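PDB 3RPF: molybdopterin converting factor, subunit 1 (MoaD), which probably serves as the small, ubiquitin-like sulfur-carrier subunit of molybdopterin synthase, bringing to the catalytic subunit the sulfur that is inserted into molybdopterin. Local coordinates for residues V5-P10 with A28-K33; I11-F16 with E34-W39. All coordinates share one frame; numbering follows the deposited sequence.

Contact 1: residues V5-P10 with A28-K33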
loop_
_atom_site.group_PDB
_atom_site.type_symbol
_atom_site.label_atom_id
_atom_site.label_comp_id
_atom_site.label_asym_id
_atom_site.label_seq_id
_atom_site.Cartn_x
_atom_site.Cartn_y
_atom_site.Cartn_z
ATOM N N VAL D 5 3.059 20.734 -34.131
ATOM C CA VAL D 5 2.785 21.180 -32.770
ATOM C C VAL D 5 1.499 20.513 -32.302
ATOM O O VAL D 5 0.456 20.665 -32.938
ATOM C CB VAL D 5 2.599 22.710 -32.705
ATOM C CG1 VAL D 5 2.405 23.169 -31.273
ATOM C CG2 VAL D 5 3.785 23.431 -33.352
ATOM N N ARG D 6 1.565 19.759 -31.203
ATOM C CA ARG D 6 0.375 19.094 -30.675
ATOM C C ARG D 6 0.018 19.659 -29.311
ATOM O O ARG D 6 0.894 20.083 -28.559
ATOM C CB ARG D 6 0.586 17.583 -30.594
ATOM C CG ARG D 6 1.162 16.953 -31.871
ATOM C CD ARG D 6 1.278 15.437 -31.740
ATOM N NE ARG D 6 2.080 15.046 -30.577
ATOM C CZ ARG D 6 2.178 13.799 -30.117
ATOM N NH1 ARG D 6 1.519 12.810 -30.713
ATOM N NH2 ARG D 6 2.933 13.535 -29.057
ATOM N N PHE D 7 -1.272 19.667 -28.994
ATOM C CA PHE D 7 -1.748 20.248 -27.743
ATOM C C PHE D 7 -2.528 19.205 -26.944
ATOM O O PHE D 7 -3.568 18.727 -27.392
ATOM C CB PHE D 7 -2.624 21.469 -28.040
ATOM C CG PHE D 7 -1.945 22.506 -28.910
ATOM C CD1 PHE D 7 -1.036 23.397 -28.358
ATOM C CD2 PHE D 7 -2.208 22.579 -30.268
ATOM C CE1 PHE D 7 -0.404 24.342 -29.134
ATOM C CE2 PHE D 7 -1.572 23.533 -31.067
ATOM C CZ PHE D 7 -0.670 24.418 -30.496
ATOM N N PHE D 8 -2.016 18.858 -25.782
ATOM C CA PHE D 8 -2.595 17.807 -24.975
ATOM C C PHE D 8 -3.574 18.284 -23.912
ATOM O O PHE D 8 -3.572 19.438 -23.521
ATOM C CB PHE D 8 -1.488 16.968 -24.347
ATOM C CG PHE D 8 -0.927 15.934 -25.267
ATOM C CD1 PHE D 8 -1.549 14.721 -25.412
ATOM C CD2 PHE D 8 0.212 16.185 -25.995
ATOM C CE1 PHE D 8 -1.040 13.776 -26.247
ATOM C CE2 PHE D 8 0.729 15.239 -26.833
ATOM C CZ PHE D 8 0.098 14.031 -26.959
ATOM N N GLY D 9 -4.405 17.366 -23.457
ATOM C CA GLY D 9 -5.351 17.657 -22.406
ATOM C C GLY D 9 -6.354 18.746 -22.688
ATOM O O GLY D 9 -6.991 18.752 -23.721
ATOM N N PRO D 10 -6.488 19.669 -21.753
ATOM C CA PRO D 10 -7.503 20.727 -21.808
ATOM C C PRO D 10 -7.360 21.712 -22.966
ATOM O O PRO D 10 -8.345 22.347 -23.320
ATOM C CB PRO D 10 -7.331 21.445 -20.466
ATOM C CG PRO D 10 -5.999 21.052 -19.987
ATOM C CD PRO D 10 -5.796 19.664 -20.466
ATOM N N ALA D 28 7.874 32.664 -30.257
ATOM C CA ALA D 28 7.229 33.894 -30.737
ATOM C C ALA D 28 5.918 33.679 -31.512
ATOM O O ALA D 28 4.959 34.439 -31.344
ATOM C CB ALA D 28 8.209 34.734 -31.560
ATOM N N ILE D 29 5.879 32.656 -32.360
ATOM C CA ILE D 29 4.670 32.347 -33.128
ATOM C C ILE D 29 3.524 31.795 -32.267
ATOM O O ILE D 29 2.360 32.139 -32.479
ATOM C CB ILE D 29 4.977 31.390 -34.301
ATOM C CG1 ILE D 29 3.961 30.244 -34.368
ATOM C CG2 ILE D 29 6.378 30.838 -34.172
ATOM C CD1 ILE D 29 4.158 29.323 -35.567
ATOM N N LEU D 30 3.843 30.946 -31.295
ATOM C CA LEU D 30 2.803 30.449 -30.403
ATOM C C LEU D 30 2.370 31.572 -29.467
ATOM O O LEU D 30 1.236 31.589 -28.985
ATOM C CB LEU D 30 3.283 29.242 -29.590
ATOM C CG LEU D 30 3.510 27.925 -30.333
ATOM C CD1 LEU D 30 3.740 26.801 -29.324
ATOM C CD2 LEU D 30 2.345 27.587 -31.259
ATOM N N GLN D 31 3.284 32.506 -29.213
ATOM C CA GLN D 31 3.020 33.624 -28.312
ATOM C C GLN D 31 2.065 34.643 -28.917
ATOM O O GLN D 31 1.600 35.545 -28.218
ATOM C CB GLN D 31 4.329 34.311 -27.897
ATOM C CG GLN D 31 5.176 33.493 -26.924
ATOM C CD GLN D 31 6.215 34.328 -26.202
ATOM O OE1 GLN D 31 6.000 35.508 -25.927
ATOM N NE2 GLN D 31 7.345 33.714 -25.880
ATOM N N GLU D 32 1.777 34.492 -30.210
ATOM C CA GLU D 32 0.862 35.391 -30.922
ATOM C C GLU D 32 -0.509 34.752 -31.178
ATOM O O GLU D 32 -1.457 35.442 -31.564
ATOM C CB GLU D 32 1.478 35.876 -32.238
ATOM N N LYS D 33 -0.616 33.443 -30.958
ATOM C CA LYS D 33 -1.920 32.781 -31.005
ATOM C C LYS D 33 -2.650 32.994 -29.675
ATOM O O LYS D 33 -2.129 32.650 -28.611
ATOM C CB LYS D 33 -1.765 31.288 -31.298
#
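In this ubiquitin-like fold, Val5 and Phe7 of strand 4-7 meet Leu30 of the short helix 27-30, which lies over one face of the sheet. The backbones stand well apart, the closest CA pair, Val5 and Leu30, being 9.6 Å from each other, so the gap is bridged by side chains alone. Leu30 divides its two methyl groups between the strand residues: CD1 approaches Val5 CG1 at 4.3 Å, while CD2 lies 4.4 Å from Phe7 CZ. The latter methyl sits near the plane of the ring, at its edge, so Phe7 offers its far rim to the leucine and not its pi face.

The Leu30 side chain points to the strand from its backbone, and with CG beside the backbone N (chi1 -70°) and an extended second torsion (chi2 -170°) its two methyls come to the two strand residues. All three touching residues are buried, and no hydrogen bond passes between the segments. Contacts this long, with only 92 Å² of surface buried on both sides together, indicate light van der Waals packing. Within 28-33, Lys33 N is hydrogen-bonded to Leu30 O at 3.3 Å.

Arg6, between Val5 and Phe7 in the sequence, turns to the other side of the strand. There Phe8 CZ lies 3.6 Å above the plane of the Arg6 guanidinium group, and Phe8 itself stacks on Tyr54 of the catalytic subunit. Val5 and Phe7 also touch Leu67 of the neighbouring parallel strand 64-68, and Leu30 reaches Leu36 as well as Leu147 of the catalytic subunit. A helix packed through aliphatic and aromatic residues onto a mixed sheet whose first and last strands run parallel is the hallmark of the beta-grasp fold.

Contact 2: residues I11-F16 with E34-W39; sequences IKEENF and EGLKEW
The two loops come closest at two points, Ile11 with Trp39 (CA to CA 7.6 Å) and Glu13 with Gly35 (CA to CA 6.6 Å), and no hydrogen bond joins them. Ile11 and Trp39 carry most of the contact. Ile11 CG1 stands over one face of the indole, 3.7 Å from the centroid of the five-membered ring and 2° off its normal, a well-centred CH-pi contact. The placement is confirmed atom by atom, since CG1 is almost equally far from every atom of that ring; its nearest, Trp39 CD2, is 3.8 Å away. With chi1 at -63°, Ile11 CG1 lies anti to the carbonyl carbon, which puts this methylene, and not the CG2 methyl, above the ring. Ile11 CA adds to the coverage at 4.0 Å from Trp39 NE1, and the two side chains run past each other in opposite directions.

Across the indole, Glu38 CB occupies the opposite face, 4.0 Å above the plane and displaced to the rim, while Gly35 O lies in the ring plane at the edge. A backbone hydrogen bond from Trp39 N to Leu36 O (2.9 Å) closes the turn that carries the indole.

At the second point Leu36 CD1 touches Glu13 CB at 4.1 Å. Here the glutamate takes part through its CB, and its chain bends at the second torsion before the carboxylate. Beyond the two loops, Ile11 and Trp39 share Pro69 as a neighbour, and Trp39 also packs on Tyr133 of the catalytic subunit. With a CH-pi contact and aliphatic packing but no polar bond between them, the loops are held by dispersion and by removal of apolar surface from water, which depends on shape fit and lacks the directional hold of a hydrogen bond.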
loop_
_atom_site.group_PDB
_atom_site.type_symbol
_atom_site.label_atom_id
_atom_site.label_comp_id
_atom_site.label_asym_id
_atom_site.label_seq_id
_atom_site.Cartn_x
_atom_site.Cartn_y
_atom_site.Cartn_z
ATOM N N ILE D 11 -6.165 21.869 -23.521
ATOM C CA ILE D 11 -5.982 22.860 -24.559
ATOM C C ILE D 11 -6.932 22.605 -25.715
ATOM O O ILE D 11 -7.102 21.491 -26.155
ATOM C CB ILE D 11 -4.582 22.840 -25.101
ATOM C CG1 ILE D 11 -3.593 23.205 -24.011
ATOM C CG2 ILE D 11 -4.468 23.816 -26.231
ATOM C CD1 ILE D 11 -2.203 22.902 -24.372
ATOM N N LYS D 12 -7.647 23.653 -26.095
ATOM C CA LYS D 12 -8.585 23.649 -27.213
ATOM C C LYS D 12 -8.028 23.616 -28.650
ATOM O O LYS D 12 -8.585 22.993 -29.532
ATOM C CB LYS D 12 -9.620 24.757 -27.027
ATOM C CG LYS D 12 -10.594 24.472 -25.914
ATOM C CD LYS D 12 -11.490 23.297 -26.251
ATOM C CE LYS D 12 -12.721 23.252 -25.362
ATOM N NZ LYS D 12 -12.679 24.274 -24.293
ATOM N N GLU D 13 -6.949 24.333 -28.878
ATOM C CA GLU D 13 -6.359 24.425 -30.211
ATOM C C GLU D 13 -6.150 23.068 -30.889
ATOM O O GLU D 13 -5.765 22.093 -30.244
ATOM C CB GLU D 13 -5.022 25.164 -30.150
ATOM C CG GLU D 13 -4.292 25.226 -31.494
ATOM C CD GLU D 13 -4.961 26.164 -32.495
ATOM O OE1 GLU D 13 -5.771 27.010 -32.058
ATOM O OE2 GLU D 13 -4.669 26.061 -33.714
ATOM N N GLU D 14 -6.399 23.015 -32.194
ATOM C CA GLU D 14 -6.107 21.823 -32.986
ATOM C C GLU D 14 -4.619 21.778 -33.332
ATOM O O GLU D 14 -3.998 22.821 -33.545
ATOM C CB GLU D 14 -6.936 21.817 -34.280
ATOM N N ASN D 15 -4.041 20.581 -33.367
ATOM C CA ASN D 15 -2.650 20.437 -33.767
ATOM C C ASN D 15 -2.455 20.947 -35.189
ATOM O O ASN D 15 -3.344 20.794 -36.033
ATOM C CB ASN D 15 -2.211 18.976 -33.670
ATOM C CG ASN D 15 -2.479 18.380 -32.298
ATOM O OD1 ASN D 15 -2.757 19.105 -31.347
ATOM N ND2 ASN D 15 -2.387 17.056 -32.189
ATOM N N PHE D 16 -1.300 21.559 -35.447
ATOM C CA PHE D 16 -0.984 22.047 -36.793
ATOM C C PHE D 16 0.459 21.746 -37.199
ATOM O O PHE D 16 1.201 21.103 -36.450
ATOM C CB PHE D 16 -1.288 23.543 -36.937
ATOM C CG PHE D 16 -0.504 24.429 -35.997
ATOM C CD1 PHE D 16 -1.050 24.840 -34.788
ATOM C CD2 PHE D 16 0.767 24.875 -36.339
ATOM C CE1 PHE D 16 -0.336 25.668 -33.934
ATOM C CE2 PHE D 16 1.486 25.698 -35.483
ATOM C CZ PHE D 16 0.936 26.091 -34.281
ATOM N N GLU D 34 -3.851 33.568 -29.735
ATOM C CA GLU D 34 -4.562 33.975 -28.519
ATOM C C GLU D 34 -5.186 32.820 -27.732
ATOM O O GLU D 34 -5.483 32.959 -26.542
ATOM C CB GLU D 34 -5.631 35.021 -28.840
ATOM N N GLY D 35 -5.406 31.694 -28.399
ATOM C CA GLY D 35 -5.960 30.529 -27.741
ATOM C C GLY D 35 -4.928 29.889 -26.834
ATOM O O GLY D 35 -5.210 28.895 -26.158
ATOM N N LEU D 36 -3.727 30.467 -26.821
ATOM C CA LEU D 36 -2.600 29.900 -26.087
ATOM C C LEU D 36 -2.098 30.803 -24.965
ATOM O O LEU D 36 -1.229 30.404 -24.196
ATOM C CB LEU D 36 -1.441 29.594 -27.039
ATOM C CG LEU D 36 -1.456 28.272 -27.798
ATOM C CD1 LEU D 36 -2.698 28.169 -28.659
ATOM C CD2 LEU D 36 -0.204 28.149 -28.655
ATOM N N LYS D 37 -2.620 32.023 -24.873
ATOM C CA LYS D 37 -2.168 32.938 -23.824
ATOM C C LYS D 37 -2.467 32.382 -22.431
ATOM O O LYS D 37 -1.717 32.621 -21.485
ATOM C CB LYS D 37 -2.784 34.332 -24.003
ATOM N N GLU D 38 -3.563 31.634 -22.320
ATOM C CA GLU D 38 -3.962 30.991 -21.070
ATOM C C GLU D 38 -2.936 29.958 -20.626
ATOM O O GLU D 38 -2.824 29.647 -19.441
ATOM C CB GLU D 38 -5.309 30.268 -21.256
ATOM C CG GLU D 38 -6.524 31.173 -21.444
ATOM C CD GLU D 38 -6.527 31.924 -22.772
ATOM O OE1 GLU D 38 -6.217 31.309 -23.818
ATOM O OE2 GLU D 38 -6.850 33.135 -22.767
ATOM N N TRP D 39 -2.190 29.436 -21.592
ATOM C CA TRP D 39 -1.504 28.160 -21.431
ATOM C C TRP D 39 0.020 28.189 -21.340
ATOM O O TRP D 39 0.615 27.385 -20.615
ATOM C CB TRP D 39 -1.915 27.208 -22.567
ATOM C CG TRP D 39 -3.332 26.749 -22.456
ATOM C CD1 TRP D 39 -4.349 26.989 -23.332
ATOM C CD2 TRP D 39 -3.897 25.982 -21.385
ATOM N NE1 TRP D 39 -5.510 26.409 -22.880
ATOM C CE2 TRP D 39 -5.260 25.788 -21.684
ATOM C CE3 TRP D 39 -3.382 25.440 -20.201
ATOM C CZ2 TRP D 39 -6.115 25.069 -20.843
ATOM C CZ3 TRP D 39 -4.229 24.729 -19.371
ATOM C CH2 TRP D 39 -5.579 24.549 -19.694
#

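In the fold
Contacts 1 and 2 have centres about 5 Å apart and touch directly, their segments alternating along the chain. Two probable hydrogen bonds stitch 5-10 to 11-16: Phe7 N to Asn15 OD1 at 2.8 Å and Val5 N to Phe16 O at 3.0 Å. Phe7 also touches Glu13, and Leu36 of contact 2 touches both Phe7 and Leu30 of contact 1. Each contact also reaches the catalytic subunit, contact 1 through several residues and contact 2 through Trp39. Both contacts thus lie beside the interface with the catalytic subunit, into whose active site the C-terminal tail probably enters, as in related MoaD proteins.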